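Local coordinates for protein possible galactose mutarotase (Streptomyces platensis subsp. rosaceus, PDB 4RNL) that is of unproven function but probably interconverts the alpha and beta anomers of galactose or a related aldose, at residues 50-60 with 261-269. Numbering follows the deposited sequence. Where two conformers were deposited one is given.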
ATOM      1  N   ALA A  50      -7.226  16.328  -2.375  1.00 11.81           N
ATOM      2  CA  ALA A  50      -8.674  16.157  -2.441  1.00 12.87           C
ATOM      3  C   ALA A  50      -9.345  17.300  -1.688  1.00 12.80           C
ATOM      4  O   ALA A  50      -8.779  17.826  -0.721  1.00 12.74           O
ATOM      5  CB  ALA A  50      -9.070  14.815  -1.810  1.00 11.72           C
ATOM      6  N   PRO A  51     -10.563  17.678  -2.105  1.00 15.13           N
ATOM      7  CA  PRO A  51     -11.244  18.800  -1.443  1.00 14.37           C
ATOM      8  C   PRO A  51     -11.847  18.440  -0.086  1.00 15.83           C
ATOM      9  O   PRO A  51     -12.270  17.291   0.119  1.00 14.24           O
ATOM     10  CB  PRO A  51     -12.356  19.167  -2.434  1.00 17.24           C
ATOM     11  CG  PRO A  51     -12.662  17.886  -3.139  1.00 17.51           C
ATOM     12  CD  PRO A  51     -11.339  17.144  -3.242  1.00 17.42           C
ATOM     13  N   ASP A  52     -11.882  19.414   0.827  1.00 15.95           N
ATOM     14  CA  ASP A  52     -12.600  19.258   2.091  1.00 17.34           C
ATOM     15  C   ASP A  52     -14.067  19.634   1.874  1.00 19.10           C
ATOM     16  O   ASP A  52     -14.469  19.925   0.741  1.00 17.64           O
ATOM     17  CB  ASP A  52     -11.948  20.086   3.222  1.00 15.36           C
ATOM     18  CG  ASP A  52     -12.017  21.605   2.993  1.00 23.82           C
ATOM     19  OD1 ASP A  52     -12.787  22.083   2.132  1.00 20.31           O
ATOM     20  OD2 ASP A  52     -11.301  22.339   3.716  1.00 21.07           O
ATOM     21  N   ARG A  53     -14.861  19.658   2.943  1.00 16.78           N
ATOM     22  CA  ARG A  53     -16.290  19.947   2.799  1.00 19.33           C
ATOM     23  C   ARG A  53     -16.584  21.367   2.296  1.00 23.20           C
ATOM     24  O   ARG A  53     -17.681  21.634   1.811  1.00 23.68           O
ATOM     25  CB  ARG A  53     -17.061  19.666   4.099  1.00 18.50           C
ATOM     26  CG  ARG A  53     -16.671  20.547   5.272  1.00 21.57           C
ATOM     27  CD  ARG A  53     -17.711  20.473   6.396  1.00 22.14           C
ATOM     28  NE  ARG A  53     -17.811  19.140   7.002  1.00 25.94           N
ATOM     29  CZ  ARG A  53     -17.070  18.729   8.029  1.00 24.20           C
ATOM     30  NH1 ARG A  53     -17.227  17.506   8.528  1.00 19.09           N
ATOM     31  NH2 ARG A  53     -16.169  19.542   8.560  1.00 19.39           N
ATOM     32  N   ASP A  54     -15.615  22.270   2.413  1.00 19.88           N
ATOM     33  CA  ASP A  54     -15.775  23.629   1.878  1.00 21.16           C
ATOM     34  C   ASP A  54     -15.247  23.723   0.444  1.00 23.78           C
ATOM     35  O   ASP A  54     -15.290  24.789  -0.182  1.00 23.69           O
ATOM     36  CB  ASP A  54     -15.056  24.660   2.760  1.00 21.28           C
ATOM     37  CG  ASP A  54     -15.612  24.718   4.168  1.00 33.31           C
ATOM     38  OD1 ASP A  54     -16.820  24.453   4.340  1.00 33.55           O
ATOM     39  OD2 ASP A  54     -14.840  25.028   5.102  1.00 41.67           O
ATOM     40  N   GLY A  55     -14.750  22.605  -0.067  1.00 21.02           N
ATOM     41  CA  GLY A  55     -14.251  22.536  -1.426  1.00 21.93           C
ATOM     42  C   GLY A  55     -12.776  22.863  -1.558  1.00 24.50           C
ATOM     43  O   GLY A  55     -12.262  22.959  -2.668  1.00 21.80           O
HETATM   44  N   MSE A  56     -12.088  23.028  -0.433  1.00 20.65           N
HETATM   45  CA  MSE A  56     -10.677  23.419  -0.465  0.61 20.38           C
HETATM   46  C   MSE A  56      -9.733  22.234  -0.627  1.00 16.18           C
HETATM   47  O   MSE A  56      -9.766  21.277   0.144  1.00 15.81           O
HETATM   48  CB  MSE A  56     -10.296  24.208   0.789  0.61 23.56           C
HETATM   49  CG  MSE A  56      -8.843  24.682   0.794  0.61 33.45           C
HETATM   50 SE   MSE A  56      -8.429  26.038  -0.561  0.61107.83          SE
HETATM   51  CE  MSE A  56      -6.505  26.196  -0.271  0.61 47.02           C
ATOM     52  N   ARG A  57      -8.882  22.299  -1.646  1.00 15.92           N
ATOM     53  CA  ARG A  57      -7.927  21.223  -1.900  1.00 16.24           C
ATOM     54  C   ARG A  57      -6.849  21.147  -0.807  1.00 17.23           C
ATOM     55  O   ARG A  57      -6.378  22.174  -0.320  1.00 18.74           O
ATOM     56  CB  ARG A  57      -7.284  21.430  -3.277  1.00 18.66           C
ATOM     57  CG  ARG A  57      -6.224  20.412  -3.642  1.00 16.45           C
ATOM     58  CD  ARG A  57      -5.834  20.542  -5.122  1.00 20.83           C
ATOM     59  NE  ARG A  57      -6.734  19.789  -6.003  1.00 23.16           N
ATOM     60  CZ  ARG A  57      -6.503  19.546  -7.291  1.00 23.00           C
ATOM     61  NH1 ARG A  57      -5.400  20.005  -7.870  1.00 20.11           N
ATOM     62  NH2 ARG A  57      -7.376  18.839  -8.003  1.00 16.54           N
ATOM     63  N   GLY A  58      -6.474  19.932  -0.414  1.00 15.19           N
ATOM     64  CA  GLY A  58      -5.405  19.746   0.554  1.00 13.01           C
ATOM     65  C   GLY A  58      -4.655  18.453   0.298  1.00 13.77           C
ATOM     66  O   GLY A  58      -5.242  17.483  -0.195  1.00 12.78           O
ATOM     67  N   GLN A  59      -3.363  18.436   0.622  1.00 12.33           N
ATOM     68  CA  GLN A  59      -2.512  17.262   0.357  1.00 11.37           C
ATOM     69  C   GLN A  59      -2.614  16.313   1.536  1.00 11.54           C
ATOM     70  O   GLN A  59      -2.432  16.732   2.684  1.00 11.41           O
ATOM     71  CB  GLN A  59      -1.058  17.703   0.157  1.00 11.71           C
ATOM     72  CG  GLN A  59      -0.216  16.731  -0.684  1.00 11.21           C
ATOM     73  CD  GLN A  59       0.039  15.414   0.031  1.00 10.59           C
ATOM     74  OE1 GLN A  59      -0.228  14.336  -0.512  1.00 10.56           O
ATOM     75  NE2 GLN A  59       0.557  15.494   1.258  1.00 14.48           N
ATOM     76  N   LEU A  60      -2.900  15.040   1.258  1.00 10.39           N
ATOM     77  CA  LEU A  60      -3.275  14.093   2.304  1.00 10.23           C
ATOM     78  C   LEU A  60      -2.266  12.972   2.554  1.00 16.70           C
ATOM     79  O   LEU A  60      -2.295  12.338   3.607  1.00 13.34           O
ATOM     80  CB  LEU A  60      -4.630  13.447   1.967  1.00 10.12           C
ATOM     81  CG  LEU A  60      -5.746  14.387   1.478  1.00 10.53           C
ATOM     82  CD1 LEU A  60      -7.018  13.586   1.202  1.00 10.60           C
ATOM     83  CD2 LEU A  60      -6.025  15.477   2.504  1.00 12.98           C
ATOM     84  N   LEU A 261     -12.926   5.505   5.940  1.00 10.76           N
ATOM     85  CA  LEU A 261     -12.155   6.336   6.851  1.00  8.25           C
ATOM     86  C   LEU A 261     -12.696   7.759   6.735  1.00  9.26           C
ATOM     87  O   LEU A 261     -13.052   8.213   5.631  1.00 10.02           O
ATOM     88  CB  LEU A 261     -10.683   6.294   6.432  1.00  9.55           C
ATOM     89  CG  LEU A 261      -9.630   7.028   7.260  1.00 10.75           C
ATOM     90  CD1 LEU A 261      -9.447   6.421   8.651  1.00 13.74           C
ATOM     91  CD2 LEU A 261      -8.311   6.998   6.489  1.00  9.19           C
ATOM     92  N   TYR A 262     -12.781   8.457   7.861  1.00  9.11           N
ATOM     93  CA  TYR A 262     -13.400   9.777   7.869  1.00 10.78           C
ATOM     94  C   TYR A 262     -12.740  10.710   8.871  1.00 11.41           C
ATOM     95  O   TYR A 262     -12.476  10.323  10.013  1.00 12.15           O
ATOM     96  CB  TYR A 262     -14.899   9.644   8.182  1.00 15.26           C
ATOM     97  CG  TYR A 262     -15.622  10.965   8.355  1.00 15.55           C
ATOM     98  CD1 TYR A 262     -15.726  11.865   7.300  1.00 15.36           C
ATOM     99  CD2 TYR A 262     -16.223  11.298   9.561  1.00 16.88           C
ATOM    100  CE1 TYR A 262     -16.392  13.077   7.451  1.00 14.26           C
ATOM    101  CE2 TYR A 262     -16.894  12.510   9.722  1.00 20.52           C
ATOM    102  CZ  TYR A 262     -16.973  13.395   8.659  1.00 16.20           C
ATOM    103  OH  TYR A 262     -17.638  14.608   8.809  1.00 19.14           O
ATOM    104  N   ASP A 263     -12.474  11.945   8.444  1.00 10.48           N
ATOM    105  CA  ASP A 263     -12.008  12.990   9.364  1.00 11.64           C
ATOM    106  C   ASP A 263     -13.112  14.000   9.644  1.00 12.28           C
ATOM    107  O   ASP A 263     -13.454  14.799   8.769  1.00 14.87           O
ATOM    108  CB  ASP A 263     -10.802  13.742   8.777  1.00 11.74           C
ATOM    109  CG  ASP A 263     -10.423  14.964   9.602  1.00 20.68           C
ATOM    110  OD1 ASP A 263     -10.519  14.890  10.851  1.00 15.46           O
ATOM    111  OD2 ASP A 263     -10.044  16.012   9.012  1.00 16.76           O
ATOM    112  N   PRO A 264     -13.662  13.987  10.868  1.00 15.30           N
ATOM    113  CA  PRO A 264     -14.745  14.925  11.192  1.00 16.19           C
ATOM    114  C   PRO A 264     -14.371  16.394  11.020  1.00 18.64           C
ATOM    115  O   PRO A 264     -15.256  17.218  10.776  1.00 15.70           O
ATOM    116  CB  PRO A 264     -15.013  14.639  12.674  1.00 16.83           C
ATOM    117  CG  PRO A 264     -14.638  13.185  12.836  1.00 19.36           C
ATOM    118  CD  PRO A 264     -13.449  12.989  11.936  1.00 14.30           C
ATOM    119  N   ARG A 265     -13.093  16.730  11.168  1.00 16.48           N
ATOM    120  CA  ARG A 265     -12.704  18.135  11.163  1.00 19.40           C
ATOM    121  C   ARG A 265     -12.838  18.764   9.778  1.00 19.92           C
ATOM    122  O   ARG A 265     -13.431  19.834   9.628  1.00 18.96           O
ATOM    123  CB  ARG A 265     -11.261  18.318  11.643  1.00 18.52           C
ATOM    124  CG  ARG A 265     -11.001  17.998  13.104  1.00 31.98           C
ATOM    125  CD  ARG A 265      -9.750  18.736  13.546  1.00 43.44           C
ATOM    126  NE  ARG A 265      -9.323  18.418  14.905  1.00 49.26           N
ATOM    127  CZ  ARG A 265      -8.340  17.572  15.194  1.00 50.17           C
ATOM    128  NH1 ARG A 265      -7.698  16.946  14.214  1.00 43.83           N
ATOM    129  NH2 ARG A 265      -8.001  17.347  16.457  1.00 52.03           N
ATOM    130  N   SER A 266     -12.260  18.103   8.783  1.00 13.95           N
ATOM    131  CA  SER A 266     -12.219  18.612   7.413  1.00 15.42           C
ATOM    132  C   SER A 266     -13.425  18.122   6.637  1.00 15.08           C
ATOM    133  O   SER A 266     -13.827  18.722   5.629  1.00 16.31           O
ATOM    134  CB  SER A 266     -10.964  18.115   6.705  1.00 13.39           C
ATOM    135  OG  SER A 266     -11.038  16.713   6.470  1.00 14.17           O
ATOM    136  N   GLY A 267     -13.996  17.021   7.108  1.00 13.51           N
ATOM    137  CA  GLY A 267     -15.090  16.380   6.403  1.00 13.34           C
ATOM    138  C   GLY A 267     -14.688  15.450   5.274  1.00 14.09           C
ATOM    139  O   GLY A 267     -15.568  14.902   4.605  1.00 15.17           O
ATOM    140  N   ARG A 268     -13.388  15.252   5.053  1.00 11.02           N
ATOM    141  CA  ARG A 268     -12.940  14.353   3.987  1.00 10.40           C
ATOM    142  C   ARG A 268     -13.213  12.896   4.339  1.00 13.30           C
ATOM    143  O   ARG A 268     -13.006  12.472   5.477  1.00 11.74           O
ATOM    144  CB  ARG A 268     -11.446  14.537   3.683  1.00 10.17           C
ATOM    145  CG  ARG A 268     -11.115  15.903   3.076  1.00 11.15           C
ATOM    146  CD  ARG A 268      -9.738  15.901   2.395  1.00 14.11           C
ATOM    147  NE  ARG A 268      -9.344  17.250   1.973  1.00 14.18           N
ATOM    148  CZ  ARG A 268      -8.844  18.175   2.787  1.00 19.09           C
ATOM    149  NH1 ARG A 268      -8.665  17.902   4.077  1.00 14.47           N
ATOM    150  NH2 ARG A 268      -8.522  19.370   2.317  1.00 15.16           N
ATOM    151  N   ALA A 269     -13.687  12.142   3.355  1.00 11.91           N
ATOM    152  CA  ALA A 269     -14.008  10.730   3.547  1.00 11.17           C
ATOM    153  C   ALA A 269     -13.333   9.893   2.480  1.00 12.06           C
ATOM    154  O   ALA A 269     -13.214  10.320   1.330  1.00 14.77           O
ATOM    155  CB  ALA A 269     -15.513  10.518   3.493  1.00 14.28           C
TER
HETATM  156  O   HOH W   1      -8.346  21.882   3.799  1.00 35.59           O
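Arg268 and Arg53 each reach across this contact to backbone carbonyls of the other hairpin. Arg268 runs extended from CG to NE, and its NE donates to Ala50 O (2.8 Å, N-H...O angle 152°) from above the carbonyl plane. Gly58 N reaches the same oxygen from the opposite face, so a strand-pairing bond and a side-chain bond share one acceptor. A weak bond from Arg268 NH2 to Met56 O (3.1 Å) adds a second attachment. The Arg268 guanidinium is sandwiched: Asp52 CB sits 3.6 Å above the centre of one face, and Leu60 CD2 covers the other near its rim. Asp52 OD2 lies well off that plane, too far for a salt bridge, but a water accepts from Arg268 NH2 and donates to that oxygen.

Arg53, bent at chi3 (64°), curls over Gly267 CA, which lies 3.2 Å above its guanidinium plane. Arg53 NH1 donates to Pro264 O (3.0 Å), which lies in the guanidinium plane, while Arg53 NH2 makes weak bonds to Pro264 O and Arg265 O. Backbone Arg53 N also meets Ser266 O at 3.0 Å, almost straight (168°).

Both segments are beta-hairpin connections: 45-51 to 57-59 at the border of a five-stranded antiparallel sheet, and 256-262 to 268-274 within a nine-stranded one, in the beta-rich fold of the galactose mutarotase clan.

Each turn is braced internally. A type I turn spans Asp52 to Gly55, and Asp52 OD1 accepts from Met56 N (2.8 Å). In the other loop Asp263 OD1 and OD2 accept from Arg265 N and Ser266 N, forming an Asx turn and Asx motif, and Ser266 OG receives Arg268 N in an ST turn. Farther out, Leu187 O accepts from Arg268 NH1, and the C-terminal Arg343 O from Arg53 NE.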